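Local coordinates for envelopment polyprotein (Bovine Schmallenberg virus BH80/Germany/2011, PDB 7A56) that probably drives the merging of viral and host membranes during entry, as the class II fusion glycoprotein Gc, captured here in its postfusion trimer, at residues R156-W160 / G161-W165; N25-A28 / A29-D33; N302-Q305 / S306-L310. All coordinates share one frame; numbering follows the deposited sequence.

Contact 1: R156-W160 / G161-W165; sequences RSSNW and GCEEW
Asn159 and Cys162 bracket a type II beta turn that follows strand 150-158 at the far end of the elongated chain. They form a single antiparallel hydrogen-bonded pair. Asn159 N donates to Cys162 O over 3.2 Å at a nearly straight 171°. The return bond, from Cys162 N to Asn159 O, is 2.8 Å long but weak, being bent to 130°. Trp160 and Gly161 occupy the two corner positions; Gly161 has a positive phi, the conformation glycine readily adopts at the third position of a type II turn. With CG anti to the Trp160 backbone N, the indole meets the following peptide obliquely, CG lying 3.4 Å from Gly161 N; the side chain leaves the turn pointing away at CB, and the residue is exposed.

Glu163, by contrast, folds its end back. Its chain bends at chi2 (-75°) and curls over the turn, bringing CG within 3.2 Å of Asn159 O. Glu163 OE2 and Asn159 O, both acceptors, are 3.3 Å apart, a proximity that might favour protonation of the acid. A water accepts from Glu164 N at 2.9 Å, donates to Ser158 OG, and reaches Glu163 OE1 only weakly.

Ser158 OG also bonds Cys135 O, Asn159 OD1 takes Asn171 N, and the disulfide Cys162-Cys286 ties the turn to a neighbouring loop. Trp160 O accepts from Asn171 ND2 of the third subunit. A disulfide-braced turn presenting an exposed tryptophan at the tip is consistent with a class II fusion loop.

Contact 2: N25-A28 / A29-D33; sequences NYIA and ALQSD
Tyr26 and Leu30 sit one helical turn apart, the aliphatic chain slanting across the aromatic one. Leu30 CD1 stands over the middle of one ring face, 4.0 Å from the centroid of the Tyr26 ring and only 13° off its normal, which is the geometry of a CH-pi contact. The same methyl is 4.0 Å from Tyr26 CE2. Tyr26 gets its ring there by setting CG anti to the backbone N (chi1 -170°), which swings the flat group beside its own carbonyl carbon. Leu30 CG also lies close over the backbone, 3.3 Å from Tyr26 O.

Both residues belong to helix 23-40, one of only two helices in this mostly beta chain, and the regular bonding confirms the repeat. Ala29 N donates to Asn25 O, Leu30 N to Tyr26 O, Gln31 N to Ile27 O and Ser32 N to Ala28 O, each linking residues four positions apart; the Gln31 N to Ile27 O bond, 2.9 Å at 168°, is the straightest of the four. The helix is two-sided: Tyr26, Ile27, Leu30 and Gln31 are partly covered, while Asn25, Ala28, Ala29 and Ser32 are exposed. Ile27 rests on Leu99 and Phe100 of strand 98-134, and Gln31 on Phe100; Phe345 touches both Tyr26 and Leu30.

Ile27 and Gln31 meet differently, running alongside each other in the same direction. The Ile27 methyl CG2 touches the Gln31 amide, 3.5 Å from OE1 and 3.7 Å from CD, while Gln31 CG passes 3.5 Å from Ile27 O, its chain extended beyond that carbon.

Contact 3: N302-Q305 / S306-L310; sequences NSYQ and SCLLL
Ser303 and Ser306 are joined twice. Ser306 N donates to Ser303 O over 2.9 Å at 151°, and the hydroxyls Ser303 OG and Ser306 OG are hydrogen-bonded at 3.0 Å, where either could be the donor. Ser303 OG is anti to its backbone N (chi1 -171°), whereas Ser306 OG lies anti to its carbonyl carbon, and with these torsions the hydroxyls meet across the three-residue step from Ser303 into the start of the helix. Both serines are buried, and each hydroxyl therefore gives the other a polar partner away from bulk solvent.

The Tyr304 carbonyl oxygen is approached by two amides, and both bonds are weak. Cys307 N comes within 2.8 Å of Tyr304 O but at a bent 117°, while Leu308 N lies at a long 3.3 Å. Such a pair of three- and four-residue bonds marks a loosely wound helix rather than a regular one.

Beyond this backbone core, the Tyr304 ring leans against the next turn. Cys307 CB lies 3.9 Å from Tyr304 CD1, and Cys307 SG makes an oblique sulfur-aromatic contact, 5.0 Å from the centroid of the Tyr304 ring. At the other end of the ring, the slanting Leu308 places CD2 3.5 Å from Tyr304 OH and beside CZ as well, while Leu308 CG and CD1 approach CE2.

Tyr187 packs against Tyr304, Cys307 and Leu308. Ser306 and Leu309 pack on Gly258 and Leu257 of the third subunit, a separate contact without covalent linkage. The covalent tie is the Cys264-Cys307 disulfide, which joins the loop holding Cys264 to this short, weakly bonded helical turn.

From the N terminus, the chain first forms contact 2, within helix 23-40, then contact 1 after strand 150-158, and finally contact 3 at helix 305-308. They follow in series: none nests in or crosses another, and none touches another. Contact 1 closes the turn leading out of strand 150-158, whereas contact 2 lies along one helix, and contact 3 is where a loop enters a short helix. Centres of contacts 1 and 2 lie about 102 Å apart, on opposite sides of the chain's centre. Contact 3 is on the same side as contact 1, its centre about 41 Å away, and both touch the third subunit. Contacts 2 and 3 both rest against the long strand 98-134.

Contact 1: R156-W160 / G161-W165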
loop_
_atom_site.group_PDB
_atom_site.type_symbol
_atom_site.label_atom_id
_atom_site.label_comp_id
_atom_site.label_asym_id
_atom_site.label_seq_id
_atom_site.Cartn_x
_atom_site.Cartn_y
_atom_site.Cartn_z
ATOM N N ARG A 156 3.766 -0.084 53.892
ATOM C CA ARG A 156 3.798 0.810 55.063
ATOM C C ARG A 156 2.418 1.427 55.328
ATOM O O ARG A 156 2.306 2.577 55.756
ATOM C CB ARG A 156 4.848 1.924 54.862
ATOM C CG ARG A 156 6.286 1.440 54.593
ATOM C CD ARG A 156 7.140 2.542 53.916
ATOM N NE ARG A 156 6.716 2.773 52.505
ATOM C CZ ARG A 156 6.109 3.895 52.106
ATOM N NH1 ARG A 156 5.880 4.872 52.990
ATOM N NH2 ARG A 156 5.741 4.049 50.856
ATOM N N SER A 157 1.342 0.660 55.107
ATOM C CA SER A 157 0.025 1.274 55.224
ATOM C C SER A 157 -0.504 1.351 56.677
ATOM O O SER A 157 -1.340 2.238 56.981
ATOM C CB SER A 157 -0.950 0.526 54.312
ATOM O OG SER A 157 -0.791 -0.873 54.510
ATOM N N SER A 158 0.003 0.521 57.602
ATOM C CA SER A 158 -0.414 0.572 59.000
ATOM C C SER A 158 0.315 1.723 59.709
ATOM O O SER A 158 1.548 1.797 59.669
ATOM C CB SER A 158 -0.097 -0.750 59.718
ATOM O OG SER A 158 -0.858 -1.814 59.151
ATOM N N ASN A 159 -0.429 2.645 60.305
ATOM C CA ASN A 159 0.201 3.700 61.108
ATOM C C ASN A 159 -0.802 4.168 62.126
ATOM O O ASN A 159 -1.995 3.888 62.014
ATOM C CB ASN A 159 0.619 4.900 60.252
ATOM C CG ASN A 159 1.956 4.725 59.606
ATOM O OD1 ASN A 159 2.975 4.775 60.273
ATOM N ND2 ASN A 159 1.961 4.548 58.266
ATOM N N TRP A 160 -0.315 4.930 63.115
ATOM C CA TRP A 160 -1.240 5.496 64.080
ATOM C C TRP A 160 -2.246 6.411 63.382
ATOM O O TRP A 160 -1.867 7.262 62.577
ATOM C CB TRP A 160 -0.460 6.281 65.137
ATOM C CG TRP A 160 -1.298 6.672 66.252
ATOM C CD1 TRP A 160 -1.599 5.923 67.349
ATOM C CD2 TRP A 160 -1.977 7.910 66.411
ATOM N NE1 TRP A 160 -2.387 6.634 68.199
ATOM C CE2 TRP A 160 -2.647 7.855 67.650
ATOM C CE3 TRP A 160 -2.067 9.072 65.639
ATOM C CZ2 TRP A 160 -3.417 8.905 68.136
ATOM C CZ3 TRP A 160 -2.838 10.124 66.128
ATOM C CH2 TRP A 160 -3.502 10.028 67.362
ATOM N N GLY A 161 -3.524 6.279 63.750
ATOM C CA GLY A 161 -4.559 7.011 63.066
ATOM C C GLY A 161 -5.009 6.327 61.796
ATOM O O GLY A 161 -5.842 6.884 61.066
ATOM N N CYS A 162 -4.434 5.161 61.487
ATOM C CA CYS A 162 -4.600 4.530 60.189
ATOM C C CYS A 162 -4.411 3.025 60.380
ATOM O O CYS A 162 -3.612 2.383 59.714
ATOM C CB CYS A 162 -3.599 5.088 59.190
ATOM S SG CYS A 162 -4.098 4.697 57.500
ATOM N N GLU A 163 -5.189 2.459 61.289
ATOM C CA GLU A 163 -5.061 1.068 61.673
ATOM C C GLU A 163 -6.380 0.355 61.470
ATOM O O GLU A 163 -7.431 0.869 61.869
ATOM C CB GLU A 163 -4.713 0.911 63.208
ATOM C CG GLU A 163 -3.466 1.627 63.717
ATOM C CD GLU A 163 -2.163 0.946 63.306
ATOM O OE1 GLU A 163 -2.207 0.068 62.442
ATOM O OE2 GLU A 163 -1.093 1.284 63.876
ATOM N N GLU A 164 -6.315 -0.884 60.992
ATOM C CA GLU A 164 -7.499 -1.716 61.163
ATOM C C GLU A 164 -7.672 -2.079 62.631
ATOM O O GLU A 164 -6.784 -1.874 63.454
ATOM C CB GLU A 164 -7.407 -2.979 60.314
ATOM C CG GLU A 164 -6.370 -4.016 60.762
ATOM C CD GLU A 164 -6.481 -5.281 59.886
ATOM O OE1 GLU A 164 -7.602 -5.822 59.769
ATOM O OE2 GLU A 164 -5.484 -5.704 59.278
ATOM N N TRP A 165 -8.850 -2.606 62.964
ATOM C CA TRP A 165 -9.171 -2.905 64.357
ATOM C C TRP A 165 -8.133 -3.872 64.934
ATOM O O TRP A 165 -7.861 -4.923 64.345
ATOM C CB TRP A 165 -10.600 -3.471 64.437
ATOM C CG TRP A 165 -11.207 -3.519 65.863
ATOM C CD1 TRP A 165 -12.046 -2.585 66.462
ATOM C CD2 TRP A 165 -11.028 -4.555 66.823
ATOM N NE1 TRP A 165 -12.387 -2.998 67.728
ATOM C CE2 TRP A 165 -11.770 -4.194 67.979
ATOM C CE3 TRP A 165 -10.308 -5.748 66.825
ATOM C CZ2 TRP A 165 -11.803 -4.986 69.113
ATOM C CZ3 TRP A 165 -10.342 -6.532 67.955
ATOM C CH2 TRP A 165 -11.087 -6.153 69.084
HETATM O O HOH W 1 -3.743 -1.456 59.702
#

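Contact 2: N25-A28 / A29-D33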
loop_
_atom_site.group_PDB
_atom_site.type_symbol
_atom_site.label_atom_id
_atom_site.label_comp_id
_atom_site.label_asym_id
_atom_site.label_seq_id
_atom_site.Cartn_x
_atom_site.Cartn_y
_atom_site.Cartn_z
ATOM N N ASN A 25 -32.578 -12.287 -41.613
ATOM C CA ASN A 25 -32.161 -13.644 -41.275
ATOM C C ASN A 25 -30.647 -13.783 -41.298
ATOM O O ASN A 25 -30.102 -14.636 -40.598
ATOM C CB ASN A 25 -32.816 -14.683 -42.212
ATOM C CG ASN A 25 -34.119 -15.273 -41.632
ATOM O OD1 ASN A 25 -34.135 -16.262 -40.837
ATOM N ND2 ASN A 25 -35.229 -14.665 -42.035
ATOM N N TYR A 26 -29.949 -12.965 -42.086
ATOM C CA TYR A 26 -28.490 -12.967 -42.030
ATOM C C TYR A 26 -27.988 -12.525 -40.645
ATOM O O TYR A 26 -27.140 -13.190 -40.026
ATOM C CB TYR A 26 -27.966 -12.079 -43.154
ATOM C CG TYR A 26 -26.477 -12.149 -43.385
ATOM C CD1 TYR A 26 -25.831 -13.370 -43.553
ATOM C CD2 TYR A 26 -25.716 -10.991 -43.458
ATOM C CE1 TYR A 26 -24.466 -13.430 -43.774
ATOM C CE2 TYR A 26 -24.334 -11.043 -43.686
ATOM C CZ TYR A 26 -23.726 -12.263 -43.844
ATOM O OH TYR A 26 -22.390 -12.314 -44.077
ATOM N N ILE A 27 -28.532 -11.426 -40.120
ATOM C CA ILE A 27 -28.142 -10.987 -38.792
ATOM C C ILE A 27 -28.559 -12.003 -37.742
ATOM O O ILE A 27 -27.815 -12.259 -36.792
ATOM C CB ILE A 27 -28.738 -9.605 -38.510
ATOM C CG1 ILE A 27 -28.182 -8.604 -39.514
ATOM C CG2 ILE A 27 -28.459 -9.176 -37.061
ATOM C CD1 ILE A 27 -29.061 -7.389 -39.601
ATOM N N ALA A 28 -29.765 -12.577 -37.865
ATOM C CA ALA A 28 -30.180 -13.574 -36.874
ATOM C C ALA A 28 -29.224 -14.749 -36.867
ATOM O O ALA A 28 -28.858 -15.258 -35.805
ATOM C CB ALA A 28 -31.600 -14.082 -37.149
ATOM N N ALA A 29 -28.796 -15.181 -38.055
ATOM C CA ALA A 29 -27.846 -16.283 -38.146
ATOM C C ALA A 29 -26.520 -15.942 -37.476
ATOM O O ALA A 29 -25.940 -16.773 -36.773
ATOM C CB ALA A 29 -27.611 -16.651 -39.597
ATOM N N LEU A 30 -25.997 -14.747 -37.739
ATOM C CA LEU A 30 -24.703 -14.402 -37.176
ATOM C C LEU A 30 -24.787 -14.297 -35.653
ATOM O O LEU A 30 -23.921 -14.811 -34.927
ATOM C CB LEU A 30 -24.185 -13.099 -37.786
ATOM C CG LEU A 30 -23.933 -13.139 -39.283
ATOM C CD1 LEU A 30 -23.860 -11.728 -39.814
ATOM C CD2 LEU A 30 -22.640 -13.878 -39.575
ATOM N N GLN A 31 -25.853 -13.687 -35.139
ATOM C CA GLN A 31 -25.934 -13.568 -33.687
ATOM C C GLN A 31 -26.134 -14.938 -33.034
ATOM O O GLN A 31 -25.601 -15.202 -31.937
ATOM C CB GLN A 31 -27.062 -12.585 -33.343
ATOM C CG GLN A 31 -26.713 -11.142 -33.715
ATOM C CD GLN A 31 -27.889 -10.189 -33.542
ATOM O OE1 GLN A 31 -29.017 -10.539 -33.840
ATOM N NE2 GLN A 31 -27.626 -8.987 -33.042
ATOM N N SER A 32 -26.860 -15.832 -33.715
ATOM C CA SER A 32 -27.042 -17.191 -33.213
ATOM C C SER A 32 -25.729 -17.939 -33.165
ATOM O O SER A 32 -25.473 -18.708 -32.231
ATOM C CB SER A 32 -28.001 -17.958 -34.125
ATOM O OG SER A 32 -29.262 -18.039 -33.575
ATOM N N ASP A 33 -24.940 -17.813 -34.232
ATOM C CA ASP A 33 -23.616 -18.426 -34.277
ATOM C C ASP A 33 -22.727 -17.943 -33.129
ATOM O O ASP A 33 -22.029 -18.742 -32.484
ATOM C CB ASP A 33 -22.972 -18.114 -35.621
ATOM C CG ASP A 33 -23.546 -18.962 -36.759
ATOM O OD1 ASP A 33 -24.306 -19.923 -36.510
ATOM O OD2 ASP A 33 -23.254 -18.632 -37.906
#

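Contact 3: N302-Q305 / S306-L310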
loop_
_atom_site.group_PDB
_atom_site.type_symbol
_atom_site.label_atom_id
_atom_site.label_comp_id
_atom_site.label_asym_id
_atom_site.label_seq_id
_atom_site.Cartn_x
_atom_site.Cartn_y
_atom_site.Cartn_z
ATOM N N ASN A 302 -7.529 4.089 28.883
ATOM C CA ASN A 302 -8.471 3.771 27.791
ATOM C C ASN A 302 -8.487 4.950 26.839
ATOM O O ASN A 302 -8.843 6.056 27.232
ATOM C CB ASN A 302 -9.900 3.486 28.282
ATOM C CG ASN A 302 -10.835 2.930 27.155
ATOM O OD1 ASN A 302 -10.482 2.948 25.944
ATOM N ND2 ASN A 302 -11.985 2.403 27.553
ATOM N N SER A 303 -8.128 4.716 25.596
ATOM C CA SER A 303 -8.045 5.792 24.614
ATOM C C SER A 303 -9.193 5.729 23.599
ATOM O O SER A 303 -9.006 6.024 22.422
ATOM C CB SER A 303 -6.671 5.759 23.930
ATOM O OG SER A 303 -6.502 6.930 23.132
ATOM N N TYR A 304 -10.401 5.407 24.071
ATOM C CA TYR A 304 -11.604 5.257 23.237
ATOM C C TYR A 304 -11.933 6.517 22.446
ATOM O O TYR A 304 -12.503 6.443 21.339
ATOM C CB TYR A 304 -12.804 4.897 24.133
ATOM C CG TYR A 304 -14.102 4.938 23.405
ATOM C CD1 TYR A 304 -14.360 4.003 22.407
ATOM C CD2 TYR A 304 -15.050 5.956 23.648
ATOM C CE1 TYR A 304 -15.562 4.029 21.681
ATOM C CE2 TYR A 304 -16.258 5.998 22.943
ATOM C CZ TYR A 304 -16.494 5.024 21.925
ATOM O OH TYR A 304 -17.654 5.014 21.141
ATOM N N GLN A 305 -11.589 7.683 22.995
ATOM C CA GLN A 305 -11.858 8.907 22.272
ATOM C C GLN A 305 -11.184 8.910 20.900
ATOM O O GLN A 305 -11.665 9.603 19.998
ATOM C CB GLN A 305 -11.394 10.100 23.082
ATOM C CG GLN A 305 -9.900 10.110 23.293
ATOM C CD GLN A 305 -9.445 9.519 24.637
ATOM O OE1 GLN A 305 -10.150 8.725 25.294
ATOM N NE2 GLN A 305 -8.257 9.920 25.049
ATOM N N SER A 306 -10.104 8.133 20.725
ATOM C CA SER A 306 -9.487 7.947 19.406
ATOM C C SER A 306 -10.417 7.224 18.443
ATOM O O SER A 306 -10.459 7.531 17.234
ATOM C CB SER A 306 -8.196 7.150 19.558
ATOM O OG SER A 306 -7.299 7.867 20.389
ATOM N N CYS A 307 -11.129 6.213 18.933
ATOM C CA CYS A 307 -12.122 5.561 18.083
ATOM C C CYS A 307 -13.111 6.572 17.548
ATOM O O CYS A 307 -13.503 6.521 16.380
ATOM C CB CYS A 307 -12.866 4.483 18.874
ATOM S SG CYS A 307 -11.728 3.297 19.643
ATOM N N LEU A 308 -13.523 7.517 18.380
ATOM C CA LEU A 308 -14.487 8.486 17.837
ATOM C C LEU A 308 -13.946 9.313 16.671
ATOM O O LEU A 308 -14.745 9.850 15.893
ATOM C CB LEU A 308 -14.988 9.426 18.926
ATOM C CG LEU A 308 -15.751 8.663 19.994
ATOM C CD1 LEU A 308 -16.122 9.619 21.091
ATOM C CD2 LEU A 308 -16.976 7.986 19.398
ATOM N N LEU A 309 -12.627 9.445 16.527
ATOM C CA LEU A 309 -12.054 10.220 15.433
ATOM C C LEU A 309 -11.681 9.367 14.221
ATOM O O LEU A 309 -11.033 9.876 13.308
ATOM C CB LEU A 309 -10.809 10.989 15.909
ATOM C CG LEU A 309 -10.997 11.856 17.166
ATOM C CD1 LEU A 309 -9.670 12.207 17.757
ATOM C CD2 LEU A 309 -11.837 13.116 16.912
ATOM N N LEU A 310 -11.975 8.070 14.225
ATOM C CA LEU A 310 -11.688 7.268 13.045
ATOM C C LEU A 310 -12.557 7.740 11.886
ATOM O O LEU A 310 -13.709 8.138 12.079
ATOM C CB LEU A 310 -11.973 5.799 13.307
ATOM C CG LEU A 310 -11.162 5.119 14.414
ATOM C CD1 LEU A 310 -11.789 3.768 14.604
ATOM C CD2 LEU A 310 -9.683 4.955 13.962
#